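Local coordinates for protein glucokinase (Leishmania braziliensis MHOM/BR/75/M2904, PDB 6EDI) that probably phosphorylates D-glucose to glucose 6-phosphate at the expense of ATP, at residues 176-181 against 391-396; 63-68 against 169-174; 51-56 against 71-76. One frame throughout, in Å; residues are numbered along the deposited sequence.

How the contacts relate
The three contacts sample both domains of an actin-like kinase. Contact 3 pairs strands 51-58 and 67-75 in the sheet of the first domain, and contact 2 fastens the loop between them to the end of helix 157-170; their centres lie about 24 Å apart, and their segments alternate along the chain. Contact 1 follows in series and adds strand 178-182 to the edge of the second domain's sheet, beside 389-393. Its centre is about 14 Å from contact 2, which it touches through Leu391 CD1 and Leu174 CD2 (3.9 Å), and about 27 Å from contact 3. Contacts 1 and 2 thus lie in succession on the passage through helices 157-170 and 174-177 between the two sheets.

Contact 1 of 3, residues 176-181 against 391-396; sequences DYFKVM and LRQVSS
Gln393 and Phe178 are directly paired across the strands at a non-hydrogen-bonded antiparallel position, and their side chains leave the same face. Gln393 CB lies 3.5 Å from Phe178 CE2, at the start of a chain whose CG is anti to the backbone N (chi1 -166°). CG then passes over one face of the Phe178 ring, 4.1 Å from its centroid and 25° off the normal, a CH-pi contact. The extended chain carries the amide beyond the ring rim. NE2 donates to Ser395 O (2.9 Å), while OE1 accepts from Gly350 N; both ends of the amide are therefore held and its rotation is fixed. The backbone confirms the pairing: Lys179 N to Arg392 O and Arg392 N to Lys179 O are both 2.8 Å. Beyond the strand end Tyr177 O takes Val394 N at 2.8 Å, nearly straight (173°), and, weakly, Ser395 N; Ser395 OG donates to Asp176 O at 2.7 Å. Met181 crosses Arg392 at about a right angle, its SD 3.3 Å from Arg392 CG. Strand 178-182 edges the sheet, with 389-393 between it and strand 345-348, which runs parallel to 389-393 and whose Val347 touches Phe178; helix 351-355 reaches Gln393 through Val354.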
loop_
_atom_site.group_PDB
_atom_site.type_symbol
_atom_site.label_atom_id
_atom_site.label_comp_id
_atom_site.label_asym_id
_atom_site.label_seq_id
_atom_site.Cartn_x
_atom_site.Cartn_y
_atom_site.Cartn_z
ATOM N N ASP A 176 -21.490 14.301 7.526
ATOM C CA ASP A 176 -22.476 13.838 8.507
ATOM C C ASP A 176 -21.937 12.694 9.372
ATOM O O ASP A 176 -22.436 12.458 10.465
ATOM C CB ASP A 176 -23.781 13.429 7.821
ATOM C CG ASP A 176 -24.461 14.593 7.115
ATOM O OD1 ASP A 176 -24.840 15.566 7.791
ATOM O OD2 ASP A 176 -24.615 14.533 5.881
ATOM N N TYR A 177 -20.901 12.011 8.894
ATOM C CA TYR A 177 -20.403 10.809 9.559
ATOM C C TYR A 177 -18.990 10.962 10.099
ATOM O O TYR A 177 -18.554 10.192 10.960
ATOM C CB TYR A 177 -20.511 9.597 8.621
ATOM C CG TYR A 177 -21.944 9.240 8.336
ATOM C CD1 TYR A 177 -22.662 9.923 7.370
ATOM C CD2 TYR A 177 -22.592 8.250 9.055
ATOM C CE1 TYR A 177 -23.983 9.623 7.115
ATOM C CE2 TYR A 177 -23.922 7.943 8.810
ATOM C CZ TYR A 177 -24.611 8.638 7.840
ATOM O OH TYR A 177 -25.935 8.344 7.573
ATOM N N PHE A 178 -18.285 11.968 9.592
ATOM C CA PHE A 178 -16.892 12.187 9.932
ATOM C C PHE A 178 -16.649 13.659 10.234
ATOM O O PHE A 178 -17.304 14.526 9.653
ATOM C CB PHE A 178 -16.004 11.706 8.774
ATOM C CG PHE A 178 -15.954 10.213 8.656
ATOM C CD1 PHE A 178 -16.940 9.519 7.972
ATOM C CD2 PHE A 178 -14.949 9.500 9.283
ATOM C CE1 PHE A 178 -16.908 8.133 7.876
ATOM C CE2 PHE A 178 -14.915 8.115 9.208
ATOM C CZ PHE A 178 -15.891 7.426 8.504
ATOM N N LYS A 179 -15.714 13.931 11.139
ATOM C CA LYS A 179 -15.359 15.300 11.522
ATOM C C LYS A 179 -13.870 15.496 11.333
ATOM O O LYS A 179 -13.096 14.544 11.480
ATOM C CB LYS A 179 -15.694 15.561 12.995
ATOM C CG LYS A 179 -17.123 15.923 13.268
ATOM C CD LYS A 179 -17.185 17.148 14.174
ATOM C CE LYS A 179 -18.475 17.945 13.957
ATOM N NZ LYS A 179 -18.290 19.410 14.241
ATOM N N VAL A 180 -13.462 16.730 11.058
ATOM C CA VAL A 180 -12.054 17.026 10.854
ATOM C C VAL A 180 -11.330 17.097 12.178
ATOM O O VAL A 180 -11.748 17.817 13.080
ATOM C CB VAL A 180 -11.866 18.351 10.111
ATOM C CG1 VAL A 180 -10.384 18.702 9.992
ATOM C CG2 VAL A 180 -12.497 18.251 8.752
ATOM N N MET A 181 -10.261 16.326 12.311
ATOM C CA MET A 181 -9.395 16.488 13.467
ATOM C C MET A 181 -8.476 17.676 13.208
ATOM O O MET A 181 -8.358 18.581 14.045
ATOM C CB MET A 181 -8.597 15.215 13.731
ATOM C CG MET A 181 -9.475 14.041 14.063
ATOM S SD MET A 181 -8.662 12.431 14.175
ATOM C CE MET A 181 -7.280 12.833 15.247
ATOM N N LEU A 391 -9.256 12.857 9.754
ATOM C CA LEU A 391 -10.693 12.816 10.021
ATOM C C LEU A 391 -11.001 11.726 11.044
ATOM O O LEU A 391 -10.247 10.764 11.177
ATOM C CB LEU A 391 -11.482 12.542 8.731
ATOM C CG LEU A 391 -11.271 13.424 7.502
ATOM C CD1 LEU A 391 -12.195 12.947 6.392
ATOM C CD2 LEU A 391 -11.528 14.894 7.813
ATOM N N ARG A 392 -12.139 11.873 11.723
ATOM C CA ARG A 392 -12.598 10.997 12.791
ATOM C C ARG A 392 -14.046 10.628 12.554
ATOM O O ARG A 392 -14.864 11.520 12.352
ATOM C CB ARG A 392 -12.635 11.815 14.062
ATOM C CG ARG A 392 -11.700 11.444 15.115
ATOM C CD ARG A 392 -11.857 12.509 16.158
ATOM N NE ARG A 392 -13.227 12.512 16.632
ATOM C CZ ARG A 392 -13.889 13.600 16.992
ATOM N NH1 ARG A 392 -13.291 14.775 16.939
ATOM N NH2 ARG A 392 -15.139 13.498 17.413
ATOM N N GLN A 393 -14.390 9.348 12.642
ATOM C CA GLN A 393 -15.797 8.958 12.578
ATOM C C GLN A 393 -16.554 9.432 13.821
ATOM O O GLN A 393 -16.074 9.262 14.939
ATOM C CB GLN A 393 -15.940 7.439 12.443
ATOM C CG GLN A 393 -17.347 7.042 12.025
ATOM C CD GLN A 393 -17.532 5.556 11.850
ATOM O OE1 GLN A 393 -16.566 4.789 11.845
ATOM N NE2 GLN A 393 -18.798 5.129 11.726
ATOM N N VAL A 394 -17.743 10.010 13.623
ATOM C CA VAL A 394 -18.572 10.460 14.745
ATOM C C VAL A 394 -19.956 9.821 14.780
ATOM O O VAL A 394 -20.600 9.801 15.833
ATOM C CB VAL A 394 -18.718 11.993 14.774
ATOM C CG1 VAL A 394 -17.364 12.652 14.975
ATOM C CG2 VAL A 394 -19.381 12.504 13.490
ATOM N N SER A 395 -20.434 9.326 13.638
ATOM C CA SER A 395 -21.775 8.732 13.575
ATOM C C SER A 395 -21.670 7.278 13.156
ATOM O O SER A 395 -21.010 6.959 12.156
ATOM C CB SER A 395 -22.668 9.471 12.565
ATOM O OG SER A 395 -22.558 10.882 12.664
ATOM N N SER A 396 -22.321 6.394 13.903
ATOM C CA SER A 396 -22.311 4.976 13.572
ATOM C C SER A 396 -23.071 4.729 12.275
ATOM O O SER A 396 -23.979 5.482 11.923
ATOM C CB SER A 396 -22.923 4.155 14.707
ATOM O OG SER A 396 -22.085 4.203 15.844
#

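Contact 2 of 3, residues 63-68 against 169-174; sequences DRSGLH and SNAGIL
Ala171 O is the best-held polar atom here, gripped by a single hydrogen bond across the contact: Ser65 N donates to it at 2.8 Å, almost perfectly straight at 176°. The donor lies in the carbonyl plane, a favourable approach, and the oxygen lies where helix 157-170 runs out, so the helix end may add to its negative character. The neighbouring carbonyl Asp63 O also comes close, but two acceptors cannot bond each other; it turns instead to Gly172 CA, whose hydrogen points at it (3.4 Å, 159° at the hydrogen). The absence of a CB on Gly172 permits this approach, while its positive phi (84°) belongs to the Schellman motif that ends helix 157-170, with Gly172 N bonded back to Ser169 O at 2.9 Å. In the actin-like fold this helix follows the last strand of the first domain's sheet, and residues 63-66 belong to the connection of the hairpin made by strands 51-58 and 67-75, so the contact pins a hairpin loop to a helix terminus.

Beside the hydrogen bond the packing is tight. The CB of Ser65 presses on the CA of Ala171 at 3.5 Å, closer than usual for two carbons, and Ala171 CB also touches Leu67 CD1 (4.0 Å), well round from its contact with Ser65 CB. Ser65 OG, anti to its own backbone N, is swung past the methyl and hydrogen-bonds to Ser60 O in the same loop, which positions the residue. At the outer margin Arg64 CB meets the tip of Ile173, CD1, at 4.3 Å, a loose contact of a poorly ordered side chain. Leu67 also bonds through its backbone to Met15 and Gln17, which pairs strand 67-75 with the edge strand 16-20.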
loop_
_atom_site.group_PDB
_atom_site.type_symbol
_atom_site.label_atom_id
_atom_site.label_comp_id
_atom_site.label_asym_id
_atom_site.label_seq_id
_atom_site.Cartn_x
_atom_site.Cartn_y
_atom_site.Cartn_z
ATOM N N ASP A 63 -26.367 15.810 -4.745
ATOM C CA ASP A 63 -25.077 16.059 -4.085
ATOM C C ASP A 63 -25.263 15.747 -2.598
ATOM O O ASP A 63 -24.365 15.924 -1.768
ATOM C CB ASP A 63 -24.548 17.484 -4.327
ATOM C CG ASP A 63 -25.656 18.487 -4.578
ATOM O OD1 ASP A 63 -26.672 18.445 -3.851
ATOM O OD2 ASP A 63 -25.505 19.310 -5.510
ATOM N N ARG A 64 -26.472 15.292 -2.293
ATOM C CA ARG A 64 -26.784 14.606 -1.053
ATOM C C ARG A 64 -27.396 13.283 -1.505
ATOM O O ARG A 64 -28.617 13.101 -1.444
ATOM C CB ARG A 64 -27.799 15.398 -0.226
ATOM C CG ARG A 64 -27.826 16.899 -0.488
ATOM C CD ARG A 64 -29.081 17.296 -1.261
ATOM N NE ARG A 64 -30.287 16.695 -0.692
ATOM C CZ ARG A 64 -30.994 17.222 0.306
ATOM N NH1 ARG A 64 -30.621 18.371 0.856
ATOM N NH2 ARG A 64 -32.076 16.599 0.758
ATOM N N SER A 65 -26.541 12.371 -1.964
ATOM C CA SER A 65 -26.980 11.197 -2.726
ATOM C C SER A 65 -28.082 10.365 -2.078
ATOM O O SER A 65 -28.974 9.871 -2.767
ATOM C CB SER A 65 -25.792 10.308 -3.105
ATOM O OG SER A 65 -26.210 9.024 -3.541
ATOM N N GLY A 66 -28.041 10.225 -0.759
ATOM C CA GLY A 66 -28.919 9.276 -0.107
ATOM C C GLY A 66 -28.508 7.881 -0.535
ATOM O O GLY A 66 -28.509 7.544 -1.720
ATOM N N LEU A 67 -28.118 7.064 0.430
ATOM C CA LEU A 67 -27.742 5.702 0.123
ATOM C C LEU A 67 -28.759 4.849 0.842
ATOM O O LEU A 67 -29.106 5.163 1.976
ATOM C CB LEU A 67 -26.329 5.415 0.626
ATOM C CG LEU A 67 -25.209 6.174 -0.099
ATOM C CD1 LEU A 67 -23.896 6.065 0.648
ATOM C CD2 LEU A 67 -25.053 5.654 -1.511
ATOM N N HIS A 68 -29.258 3.809 0.182
ATOM C CA HIS A 68 -30.243 2.926 0.799
ATOM C C HIS A 68 -29.725 1.491 0.821
ATOM O O HIS A 68 -29.126 1.017 -0.146
ATOM C CB HIS A 68 -31.593 2.998 0.064
ATOM C CG HIS A 68 -32.263 4.335 0.151
ATOM N ND1 HIS A 68 -32.951 4.893 -0.905
ATOM C CD2 HIS A 68 -32.350 5.225 1.168
ATOM C CE1 HIS A 68 -33.425 6.074 -0.545
ATOM N NE2 HIS A 68 -33.075 6.298 0.708
ATOM N N SER A 169 -18.398 9.510 0.801
ATOM C CA SER A 169 -17.765 10.666 0.189
ATOM C C SER A 169 -18.415 11.013 -1.154
ATOM O O SER A 169 -18.820 12.155 -1.374
ATOM C CB SER A 169 -16.273 10.401 -0.007
ATOM O OG SER A 169 -15.626 11.565 -0.466
ATOM N N ASN A 170 -18.500 10.028 -2.052
ATOM C CA ASN A 170 -19.095 10.250 -3.372
ATOM C C ASN A 170 -20.553 10.664 -3.260
ATOM O O ASN A 170 -21.090 11.339 -4.134
ATOM C CB ASN A 170 -18.974 8.994 -4.236
ATOM C CG ASN A 170 -17.551 8.717 -4.655
ATOM O OD1 ASN A 170 -16.707 9.618 -4.637
ATOM N ND2 ASN A 170 -17.267 7.468 -5.025
ATOM N N ALA A 171 -21.187 10.260 -2.164
ATOM C CA ALA A 171 -22.567 10.621 -1.919
ATOM C C ALA A 171 -22.728 12.069 -1.456
ATOM O O ALA A 171 -23.849 12.584 -1.419
ATOM C CB ALA A 171 -23.190 9.666 -0.903
ATOM N N GLY A 172 -21.628 12.715 -1.079
ATOM C CA GLY A 172 -21.669 14.099 -0.628
ATOM C C GLY A 172 -22.028 14.194 0.843
ATOM O O GLY A 172 -22.345 15.268 1.345
ATOM N N ILE A 173 -21.947 13.063 1.538
ATOM C CA ILE A 173 -22.478 12.934 2.888
ATOM C C ILE A 173 -21.389 12.654 3.934
ATOM O O ILE A 173 -21.674 12.332 5.094
ATOM C CB ILE A 173 -23.617 11.882 2.873
ATOM C CG1 ILE A 173 -24.852 12.459 3.532
ATOM C CG2 ILE A 173 -23.187 10.514 3.366
ATOM C CD1 ILE A 173 -25.237 13.724 2.832
ATOM N N LEU A 174 -20.131 12.804 3.528
ATOM C CA LEU A 174 -19.013 12.504 4.436
ATOM C C LEU A 174 -19.087 13.283 5.753
ATOM O O LEU A 174 -18.889 12.710 6.819
ATOM C CB LEU A 174 -17.658 12.744 3.747
ATOM C CG LEU A 174 -16.435 12.279 4.538
ATOM C CD1 LEU A 174 -16.468 10.773 4.705
ATOM C CD2 LEU A 174 -15.121 12.689 3.859
#

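Contact 3 of 3, residues 51-56 against 71-76; sequences SARVGF and YVRFKV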
loop_
_atom_site.group_PDB
_atom_site.type_symbol
_atom_site.label_atom_id
_atom_site.label_comp_id
_atom_site.label_asym_id
_atom_site.label_seq_id
_atom_site.Cartn_x
_atom_site.Cartn_y
_atom_site.Cartn_z
ATOM N N SER A 51 -23.708 -14.137 12.283
ATOM C CA SER A 51 -24.661 -13.336 11.544
ATOM C C SER A 51 -24.148 -12.949 10.172
ATOM O O SER A 51 -23.088 -12.330 10.041
ATOM C CB SER A 51 -24.988 -12.084 12.343
ATOM O OG SER A 51 -23.792 -11.444 12.741
ATOM N N ALA A 52 -24.909 -13.321 9.152
ATOM C CA ALA A 52 -24.571 -12.978 7.784
ATOM C C ALA A 52 -25.682 -12.103 7.226
ATOM O O ALA A 52 -26.767 -12.591 6.914
ATOM C CB ALA A 52 -24.406 -14.244 6.948
ATOM N N ARG A 53 -25.434 -10.804 7.111
ATOM C CA ARG A 53 -26.454 -9.935 6.549
ATOM C C ARG A 53 -26.287 -9.945 5.043
ATOM O O ARG A 53 -25.185 -9.760 4.544
ATOM C CB ARG A 53 -26.345 -8.524 7.128
ATOM C CG ARG A 53 -26.518 -8.511 8.645
ATOM C CD ARG A 53 -26.274 -7.150 9.264
ATOM N NE ARG A 53 -24.891 -6.714 9.097
ATOM C CZ ARG A 53 -24.389 -5.627 9.671
ATOM N NH1 ARG A 53 -25.165 -4.882 10.450
ATOM N NH2 ARG A 53 -23.118 -5.294 9.477
ATOM N N VAL A 54 -27.372 -10.204 4.320
ATOM C CA VAL A 54 -27.313 -10.275 2.861
ATOM C C VAL A 54 -28.376 -9.339 2.310
ATOM O O VAL A 54 -29.522 -9.402 2.725
ATOM C CB VAL A 54 -27.627 -11.700 2.375
ATOM C CG1 VAL A 54 -27.477 -11.812 0.865
ATOM C CG2 VAL A 54 -26.743 -12.698 3.067
ATOM N N GLY A 55 -28.021 -8.469 1.376
ATOM C CA GLY A 55 -29.029 -7.581 0.832
ATOM C C GLY A 55 -28.593 -6.795 -0.389
ATOM O O GLY A 55 -27.751 -7.233 -1.158
ATOM N N PHE A 56 -29.189 -5.620 -0.545
ATOM C CA PHE A 56 -29.067 -4.841 -1.768
ATOM C C PHE A 56 -28.908 -3.382 -1.407
ATOM O O PHE A 56 -29.462 -2.915 -0.410
ATOM C CB PHE A 56 -30.325 -5.032 -2.621
ATOM C CG PHE A 56 -30.583 -6.449 -2.979
ATOM C CD1 PHE A 56 -29.952 -7.023 -4.068
ATOM C CD2 PHE A 56 -31.428 -7.229 -2.195
ATOM C CE1 PHE A 56 -30.170 -8.348 -4.392
ATOM C CE2 PHE A 56 -31.661 -8.553 -2.503
ATOM C CZ PHE A 56 -31.038 -9.120 -3.602
ATOM N N TYR A 71 -31.397 -5.372 4.065
ATOM C CA TYR A 71 -30.740 -6.659 4.242
ATOM C C TYR A 71 -31.556 -7.591 5.111
ATOM O O TYR A 71 -32.344 -7.148 5.946
ATOM C CB TYR A 71 -29.325 -6.494 4.825
ATOM C CG TYR A 71 -29.299 -5.919 6.219
ATOM C CD1 TYR A 71 -29.453 -6.733 7.340
ATOM C CD2 TYR A 71 -29.128 -4.559 6.422
ATOM C CE1 TYR A 71 -29.440 -6.205 8.613
ATOM C CE2 TYR A 71 -29.110 -4.031 7.702
ATOM C CZ TYR A 71 -29.264 -4.855 8.783
ATOM O OH TYR A 71 -29.238 -4.308 10.044
ATOM N N VAL A 72 -31.352 -8.885 4.892
ATOM C CA VAL A 72 -31.911 -9.935 5.730
ATOM C C VAL A 72 -30.783 -10.456 6.600
ATOM O O VAL A 72 -29.677 -10.698 6.111
ATOM C CB VAL A 72 -32.440 -11.087 4.861
ATOM C CG1 VAL A 72 -32.927 -12.239 5.727
ATOM C CG2 VAL A 72 -33.545 -10.590 3.956
ATOM N N ARG A 73 -31.028 -10.604 7.895
ATOM C CA ARG A 73 -30.003 -11.194 8.744
ATOM C C ARG A 73 -30.212 -12.696 8.786
ATOM O O ARG A 73 -31.243 -13.173 9.257
ATOM C CB ARG A 73 -30.033 -10.604 10.154
ATOM C CG ARG A 73 -28.984 -11.202 11.083
ATOM C CD ARG A 73 -29.110 -10.639 12.488
ATOM N NE ARG A 73 -29.107 -9.174 12.506
ATOM C CZ ARG A 73 -28.007 -8.430 12.551
ATOM N NH1 ARG A 73 -26.815 -9.012 12.567
ATOM N NH2 ARG A 73 -28.093 -7.104 12.565
ATOM N N PHE A 74 -29.243 -13.436 8.260
ATOM C CA PHE A 74 -29.277 -14.888 8.326
ATOM C C PHE A 74 -28.405 -15.306 9.492
ATOM O O PHE A 74 -27.533 -14.548 9.917
ATOM C CB PHE A 74 -28.761 -15.502 7.019
ATOM C CG PHE A 74 -29.689 -15.321 5.854
ATOM C CD1 PHE A 74 -30.673 -16.262 5.577
ATOM C CD2 PHE A 74 -29.573 -14.212 5.020
ATOM C CE1 PHE A 74 -31.538 -16.097 4.493
ATOM C CE2 PHE A 74 -30.430 -14.045 3.935
ATOM C CZ PHE A 74 -31.411 -14.990 3.672
ATOM N N LYS A 75 -28.648 -16.499 10.023
ATOM C CA LYS A 75 -27.865 -16.988 11.143
ATOM C C LYS A 75 -26.991 -18.142 10.701
ATOM O O LYS A 75 -27.486 -19.122 10.141
ATOM C CB LYS A 75 -28.771 -17.408 12.310
ATOM C CG LYS A 75 -29.339 -16.235 13.100
ATOM C CD LYS A 75 -30.530 -15.590 12.384
ATOM C CE LYS A 75 -30.714 -14.128 12.788
ATOM N NZ LYS A 75 -31.980 -13.538 12.242
ATOM N N VAL A 76 -25.688 -18.014 10.942
ATOM C CA VAL A 76 -24.734 -19.084 10.667
ATOM C C VAL A 76 -24.859 -20.156 11.753
ATOM O O VAL A 76 -24.150 -20.134 12.764
ATOM C CB VAL A 76 -23.288 -18.555 10.609
ATOM C CG1 VAL A 76 -22.387 -19.571 9.921
ATOM C CG2 VAL A 76 -23.244 -17.211 9.879
#
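Arg53 and Tyr71 run alongside each other in the same direction, the aliphatic part of the arginine following the ring until Arg53 CD comes 3.4 Å from CE1 of Tyr71. Tyr71 CG sits in the crowded position between backbone N and carbonyl carbon (chi1 65°), which turns the ring back over the neighbouring strand; directly opposite Tyr71, Gly55 has no side chain, and its CA approaches Tyr71 CA to 3.9 Å. Arg53 CD also lies over a face of the Arg73 guanidinium, and Ser51 CB meets that group's edge 3.6 Å from NH1. The like charges, Arg53 NH1 and Arg73 NH2, stand 4.2 Å apart, a repulsion probably eased by long, weak pairings with Asp46 and Glu20 respectively. Ser51, Arg53 and Arg73 share one face of an antiparallel beta hairpin, strands 51-58 and 67-75, in the RNase H-like sheet of the actin-like fold. Ala52 and Phe74 exchange two backbone bonds, of 3.0 Å (Ala52 N to Phe74 O) and 2.9 Å (Phe74 N to Ala52 O); Val54 and Val72 do likewise. On the other face Val54 CG2 touches Phe74 CD2 at 3.8 Å. Further out, Phe74 stacks on Phe87 of helix 84-98, while Ser51 OG bonds to Gly48 O.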